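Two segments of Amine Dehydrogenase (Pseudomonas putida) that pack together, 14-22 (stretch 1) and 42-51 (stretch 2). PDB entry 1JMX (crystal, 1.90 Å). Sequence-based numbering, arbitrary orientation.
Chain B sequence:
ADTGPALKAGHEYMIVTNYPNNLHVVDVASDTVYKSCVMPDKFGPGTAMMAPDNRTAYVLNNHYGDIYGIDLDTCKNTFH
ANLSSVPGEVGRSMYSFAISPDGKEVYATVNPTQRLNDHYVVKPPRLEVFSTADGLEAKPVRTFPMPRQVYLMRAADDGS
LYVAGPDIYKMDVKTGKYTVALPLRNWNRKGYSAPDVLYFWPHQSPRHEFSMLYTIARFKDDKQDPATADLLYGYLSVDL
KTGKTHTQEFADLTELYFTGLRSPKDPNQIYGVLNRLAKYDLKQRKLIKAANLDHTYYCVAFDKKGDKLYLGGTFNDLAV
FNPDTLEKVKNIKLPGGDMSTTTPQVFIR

Stretch 1 (14-22) MIVTNYPNN
Stretch 2 (42-51) KFGPGTAMMA

The contact brings strand 14-18 and the turn that follows it against a loop beginning at Lys42 that leads into a strand containing Ala48, Met49 and Met50. The strand axes run nearly antiparallel, at 160° between N-to-C directions, and approach to 7.2 Å. No backbone hydrogen bond joins the stretches; side chains fill the gap. The register is fixed by two CA-CA pairs, Thr17 with Gly46 at 5.8 Å and Asn21 with Phe43 at 5.1 Å, and the contact buries 521 Å² in all.

Phe43 covers the most surface, 141 Å². Its backbone is extended (phi/psi -82/151), its CA-to-CB bond points toward stretch 1, and chi1 is t (-174°) with chi2 at 90°. The ring lies against the turn made by residues 18-22, which is closed by a pair of backbone hydrogen bonds, Asn18 N to Asn22 O at 3.0 Å and Asn22 N to Asn18 O at 3.2 Å. Tyr19 CA sits 4.2 Å from the Phe43 ring centroid and 5° off its normal, a CH-pi contact over the face. The Tyr19 ring (chi1 -136°, between wells; chi2 100°) returns to Phe43 although its CA-to-CB bond points away: the centroids lie 4.6 Å apart with planes at 48°, an oblique pair, and Tyr19 CE1 is 3.7 Å from Phe43 CD2. Near the plane of the Phe43 ring lie Asn21 OD1 and Thr17 OG1, the latter 3.4 Å from Phe43 CE1. Asn21 (phi/psi 166/51, chi1 t) brings OD1 to 3.4 Å from Phe43 CA.

Two waters tie the Phe43 backbone to the turn. One donates to Tyr19 OH (2.6 Å) and Phe43 O (3.1 Å); the other donates to Pro20 O (2.7 Å) and accepts from Phe43 N (3.2 Å).

Thr17, with chi1 p (60°), makes the one direct hydrogen bond across the contact, from OG1 to Gly46 O at 2.6 Å. Gly46 follows Pro45, whose preceding peptide is cis, and adopts phi/psi 81/14. An ideal CB there would point toward stretch 1, only 2.7 Å from Thr17 OG1 and 2.3 Å from Phe43 CE1. The absent side chain thus leaves room for both neighbours.

Ile15 extends the contact along the strands. Its chi1 p and chi2 t place CD1 3.7 Å from Ala48 CB and 3.7 Å from Met50 SD, with Met50 m at all three chi angles. Ile15 and Thr17 point toward stretch 2, whereas Met14 and Val16 point away, the alternation expected of an extended strand; Ala48 and Met50 answer from the other side.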

ATOM      1  N   MET B  14       8.271   7.734 -34.798  1.00 15.92           N
ATOM      2  CA  MET B  14       7.839   7.798 -33.410  1.00 16.24           C
ATOM      3  C   MET B  14       8.788   7.003 -32.540  1.00 15.85           C
ATOM      4  O   MET B  14       9.146   5.876 -32.871  1.00 16.05           O
ATOM      5  CB  MET B  14       6.435   7.216 -33.254  1.00 17.05           C
ATOM      6  CG  MET B  14       5.972   7.082 -31.800  1.00 21.00           C
ATOM      7  SD  MET B  14       4.401   6.194 -31.644  1.00 22.95           S
ATOM      8  CE  MET B  14       3.305   7.546 -31.742  1.00 20.33           C
ATOM      9  N   ILE B  15       9.230   7.603 -31.443  1.00 16.72           N
ATOM     10  CA  ILE B  15      10.105   6.888 -30.536  1.00 16.29           C
ATOM     11  C   ILE B  15       9.355   6.520 -29.270  1.00 15.81           C
ATOM     12  O   ILE B  15       8.492   7.264 -28.799  1.00 14.98           O
ATOM     13  CB  ILE B  15      11.367   7.673 -30.160  1.00 16.74           C
ATOM     14  CG1 ILE B  15      11.006   8.999 -29.489  1.00 17.65           C
ATOM     15  CG2 ILE B  15      12.239   7.859 -31.377  1.00 17.48           C
ATOM     16  CD1 ILE B  15      12.198   9.673 -28.818  1.00 18.52           C
ATOM     17  N   VAL B  16       9.655   5.329 -28.768  1.00 15.51           N
ATOM     18  CA  VAL B  16       9.057   4.817 -27.546  1.00 16.01           C
ATOM     19  C   VAL B  16      10.105   3.966 -26.852  1.00 15.47           C
ATOM     20  O   VAL B  16      10.881   3.270 -27.501  1.00 15.82           O
ATOM     21  CB  VAL B  16       7.792   3.924 -27.806  1.00 15.42           C
ATOM     22  CG1 VAL B  16       6.636   4.756 -28.313  1.00 16.51           C
ATOM     23  CG2 VAL B  16       8.105   2.801 -28.783  1.00 14.36           C
ATOM     24  N   THR B  17      10.177   4.070 -25.536  1.00 15.44           N
ATOM     25  CA  THR B  17      11.124   3.253 -24.805  1.00 15.70           C
ATOM     26  C   THR B  17      10.365   2.061 -24.205  1.00 15.91           C
ATOM     27  O   THR B  17       9.214   2.170 -23.793  1.00 13.77           O
ATOM     28  CB  THR B  17      11.957   4.071 -23.786  1.00 15.18           C
ATOM     29  OG1 THR B  17      11.095   4.689 -22.826  1.00 15.95           O
ATOM     30  CG2 THR B  17      12.755   5.152 -24.522  1.00 13.74           C
ATOM     31  N   ASN B  18      11.048   0.930 -24.200  1.00 17.57           N
ATOM     32  CA  ASN B  18      10.531  -0.363 -23.792  1.00 19.92           C
ATOM     33  C   ASN B  18      11.334  -0.825 -22.590  1.00 20.22           C
ATOM     34  O   ASN B  18      12.526  -0.530 -22.512  1.00 18.32           O
ATOM     35  CB  ASN B  18      10.761  -1.275 -24.988  1.00 19.33           C
ATOM     36  CG  ASN B  18      10.216  -2.619 -24.801  1.00 23.39           C
ATOM     37  OD1 ASN B  18       9.034  -2.855 -25.013  1.00 23.29           O
ATOM     38  ND2 ASN B  18      11.086  -3.551 -24.441  1.00 30.08           N
ATOM     39  N   TYR B  19      10.758  -1.711 -21.779  1.00 22.11           N
ATOM     40  CA  TYR B  19      11.433  -2.124 -20.555  1.00 22.93           C
ATOM     41  C   TYR B  19      12.854  -2.605 -20.417  1.00 26.16           C
ATOM     42  O   TYR B  19      13.613  -1.949 -19.664  1.00 31.68           O
ATOM     43  CB  TYR B  19      10.579  -2.946 -19.600  1.00 21.66           C
ATOM     44  CG  TYR B  19      10.802  -2.418 -18.202  1.00 17.22           C
ATOM     45  CD1 TYR B  19       9.887  -1.552 -17.622  1.00 14.54           C
ATOM     46  CD2 TYR B  19      11.990  -2.688 -17.505  1.00 16.18           C
ATOM     47  CE1 TYR B  19      10.138  -0.965 -16.401  1.00 15.49           C
ATOM     48  CE2 TYR B  19      12.255  -2.101 -16.285  1.00 14.63           C
ATOM     49  CZ  TYR B  19      11.322  -1.240 -15.739  1.00 13.65           C
ATOM     50  OH  TYR B  19      11.560  -0.650 -14.527  1.00 14.88           O
ATOM     51  N   PRO B  20      13.246  -3.741 -21.062  1.00 23.58           N
ATOM     52  CA  PRO B  20      14.642  -4.198 -20.900  1.00 21.41           C
ATOM     53  C   PRO B  20      15.521  -2.939 -20.822  1.00 19.97           C
ATOM     54  O   PRO B  20      15.926  -2.531 -19.729  1.00 20.69           O
ATOM     55  CB  PRO B  20      14.866  -5.043 -22.155  1.00 21.61           C
ATOM     56  CG  PRO B  20      13.525  -5.602 -22.416  1.00 19.55           C
ATOM     57  CD  PRO B  20      12.597  -4.427 -22.189  1.00 20.48           C
ATOM     58  N   ASN B  21      15.561  -2.208 -21.932  1.00 17.96           N
ATOM     59  CA  ASN B  21      16.248  -0.928 -22.053  1.00 15.71           C
ATOM     60  C   ASN B  21      16.376  -0.586 -23.522  1.00 14.75           C
ATOM     61  O   ASN B  21      17.454  -0.270 -23.998  1.00 15.20           O
ATOM     62  CB  ASN B  21      17.618  -0.920 -21.371  1.00 15.46           C
ATOM     63  CG  ASN B  21      17.992   0.454 -20.863  1.00 14.64           C
ATOM     64  OD1 ASN B  21      17.146   1.342 -20.789  1.00 13.05           O
ATOM     65  ND2 ASN B  21      19.251   0.637 -20.497  1.00 14.38           N
ATOM     66  N   ASN B  22      15.259  -0.653 -24.237  1.00 14.65           N
ATOM     67  CA  ASN B  22      15.249  -0.372 -25.668  1.00 15.27           C
ATOM     68  C   ASN B  22      14.598   0.957 -26.001  1.00 14.73           C
ATOM     69  O   ASN B  22      13.754   1.466 -25.264  1.00 15.36           O
ATOM     70  CB  ASN B  22      14.453  -1.429 -26.455  1.00 15.92           C
ATOM     71  CG  ASN B  22      14.732  -2.847 -26.021  1.00 18.60           C
ATOM     72  OD1 ASN B  22      15.877  -3.229 -25.773  1.00 20.54           O
ATOM     73  ND2 ASN B  22      13.669  -3.655 -25.953  1.00 19.50           N
ATOM     74  N   LYS B  42      20.649   1.168 -17.024  1.00 16.09           N
ATOM     75  CA  LYS B  42      19.347   0.591 -16.706  1.00 15.29           C
ATOM     76  C   LYS B  42      18.184   1.506 -17.087  1.00 14.92           C
ATOM     77  O   LYS B  42      18.357   2.710 -17.223  1.00 14.38           O
ATOM     78  CB  LYS B  42      19.294   0.234 -15.218  1.00 16.91           C
ATOM     79  CG  LYS B  42      20.361  -0.775 -14.784  1.00 20.62           C
ATOM     80  CD  LYS B  42      20.059  -2.161 -15.347  1.00 25.57           C
ATOM     81  CE  LYS B  42      21.229  -3.139 -15.200  1.00 30.01           C
ATOM     82  NZ  LYS B  42      21.522  -3.540 -13.782  1.00 34.18           N
ATOM     83  N   PHE B  43      17.008   0.906 -17.274  1.00 14.54           N
ATOM     84  CA  PHE B  43      15.779   1.613 -17.650  1.00 14.15           C
ATOM     85  C   PHE B  43      15.087   2.245 -16.447  1.00 13.60           C
ATOM     86  O   PHE B  43      15.164   1.729 -15.335  1.00 14.19           O
ATOM     87  CB  PHE B  43      14.816   0.634 -18.334  1.00 13.71           C
ATOM     88  CG  PHE B  43      13.563   1.276 -18.890  1.00 13.68           C
ATOM     89  CD1 PHE B  43      13.536   1.759 -20.197  1.00 12.24           C
ATOM     90  CD2 PHE B  43      12.404   1.361 -18.121  1.00 11.68           C
ATOM     91  CE1 PHE B  43      12.380   2.313 -20.731  1.00 11.49           C
ATOM     92  CE2 PHE B  43      11.246   1.912 -18.645  1.00 12.46           C
ATOM     93  CZ  PHE B  43      11.233   2.390 -19.958  1.00 12.96           C
ATOM     94  N   GLY B  44      14.381   3.345 -16.691  1.00 13.86           N
ATOM     95  CA  GLY B  44      13.666   4.024 -15.628  1.00 12.39           C
ATOM     96  C   GLY B  44      14.008   5.493 -15.525  1.00 11.04           C
ATOM     97  O   GLY B  44      15.108   5.829 -15.102  1.00 12.03           O
ATOM     98  N   PRO B  45      13.094   6.398 -15.911  1.00 10.65           N
ATOM     99  CA  PRO B  45      11.754   6.116 -16.441  1.00  8.61           C
ATOM    100  C   PRO B  45      11.742   5.825 -17.939  1.00  8.80           C
ATOM    101  O   PRO B  45      10.771   5.295 -18.470  1.00  9.55           O
ATOM    102  CB  PRO B  45      11.004   7.402 -16.135  1.00 10.09           C
ATOM    103  CG  PRO B  45      12.052   8.448 -16.326  1.00 10.47           C
ATOM    104  CD  PRO B  45      13.252   7.840 -15.635  1.00  9.62           C
ATOM    105  N   GLY B  46      12.836   6.163 -18.610  1.00  9.02           N
ATOM    106  CA  GLY B  46      12.926   5.951 -20.039  1.00  8.90           C
ATOM    107  C   GLY B  46      12.236   7.060 -20.810  1.00  8.02           C
ATOM    108  O   GLY B  46      12.006   6.933 -21.999  1.00  9.92           O
ATOM    109  N   THR B  47      11.920   8.154 -20.136  1.00  8.01           N
ATOM    110  CA  THR B  47      11.249   9.283 -20.761  1.00 10.37           C
ATOM    111  C   THR B  47      12.155   9.965 -21.782  1.00 12.60           C
ATOM    112  O   THR B  47      13.241  10.437 -21.435  1.00 13.21           O
ATOM    113  CB  THR B  47      10.810  10.306 -19.701  1.00  9.32           C
ATOM    114  OG1 THR B  47       9.925   9.671 -18.775  1.00 10.65           O
ATOM    115  CG2 THR B  47      10.097  11.493 -20.345  1.00 10.34           C
ATOM    116  N   ALA B  48      11.691  10.044 -23.030  1.00 12.26           N
ATOM    117  CA  ALA B  48      12.474  10.655 -24.101  1.00 14.00           C
ATOM    118  C   ALA B  48      11.833  11.851 -24.789  1.00 14.95           C
ATOM    119  O   ALA B  48      10.609  12.014 -24.796  1.00 15.72           O
ATOM    120  CB  ALA B  48      12.844   9.607 -25.148  1.00 12.82           C
ATOM    121  N   MET B  49      12.698  12.699 -25.343  1.00 16.54           N
ATOM    122  CA  MET B  49      12.307  13.884 -26.101  1.00 16.93           C
ATOM    123  C   MET B  49      13.320  14.081 -27.221  1.00 15.81           C
ATOM    124  O   MET B  49      14.522  13.921 -27.015  1.00 15.60           O
ATOM    125  CB  MET B  49      12.276  15.138 -25.230  1.00 18.21           C
ATOM    126  CG  MET B  49      11.074  15.239 -24.312  1.00 20.91           C
ATOM    127  SD  MET B  49      10.856  16.907 -23.672  1.00 25.75           S
ATOM    128  CE  MET B  49      11.780  16.834 -22.185  1.00 22.73           C
ATOM    129  N   MET B  50      12.819  14.390 -28.411  1.00 15.72           N
ATOM    130  CA  MET B  50      13.657  14.620 -29.581  1.00 15.82           C
ATOM    131  C   MET B  50      14.304  15.997 -29.567  1.00 15.79           C
ATOM    132  O   MET B  50      13.662  16.988 -29.215  1.00 16.20           O
ATOM    133  CB  MET B  50      12.827  14.465 -30.855  1.00 14.92           C
ATOM    134  CG  MET B  50      12.440  13.039 -31.156  1.00 15.14           C
ATOM    135  SD  MET B  50      13.895  11.990 -31.207  1.00 17.25           S
ATOM    136  CE  MET B  50      14.676  12.570 -32.709  1.00 15.91           C
ATOM    137  N   ALA B  51      15.578  16.052 -29.940  1.00 16.26           N
ATOM    138  CA  ALA B  51      16.308  17.320 -29.995  1.00 16.66           C
ATOM    139  C   ALA B  51      15.902  18.022 -31.286  1.00 16.10           C
ATOM    140  O   ALA B  51      15.399  17.379 -32.206  1.00 15.08           O
ATOM    141  CB  ALA B  51      17.811  17.075 -29.980  1.00 16.49           C
TER
HETATM  142  O   HOH W   1      13.173   0.857 -13.188  1.00 19.30           O
HETATM  143  O   HOH W   2      17.040  -2.284 -17.299  1.00 14.91           O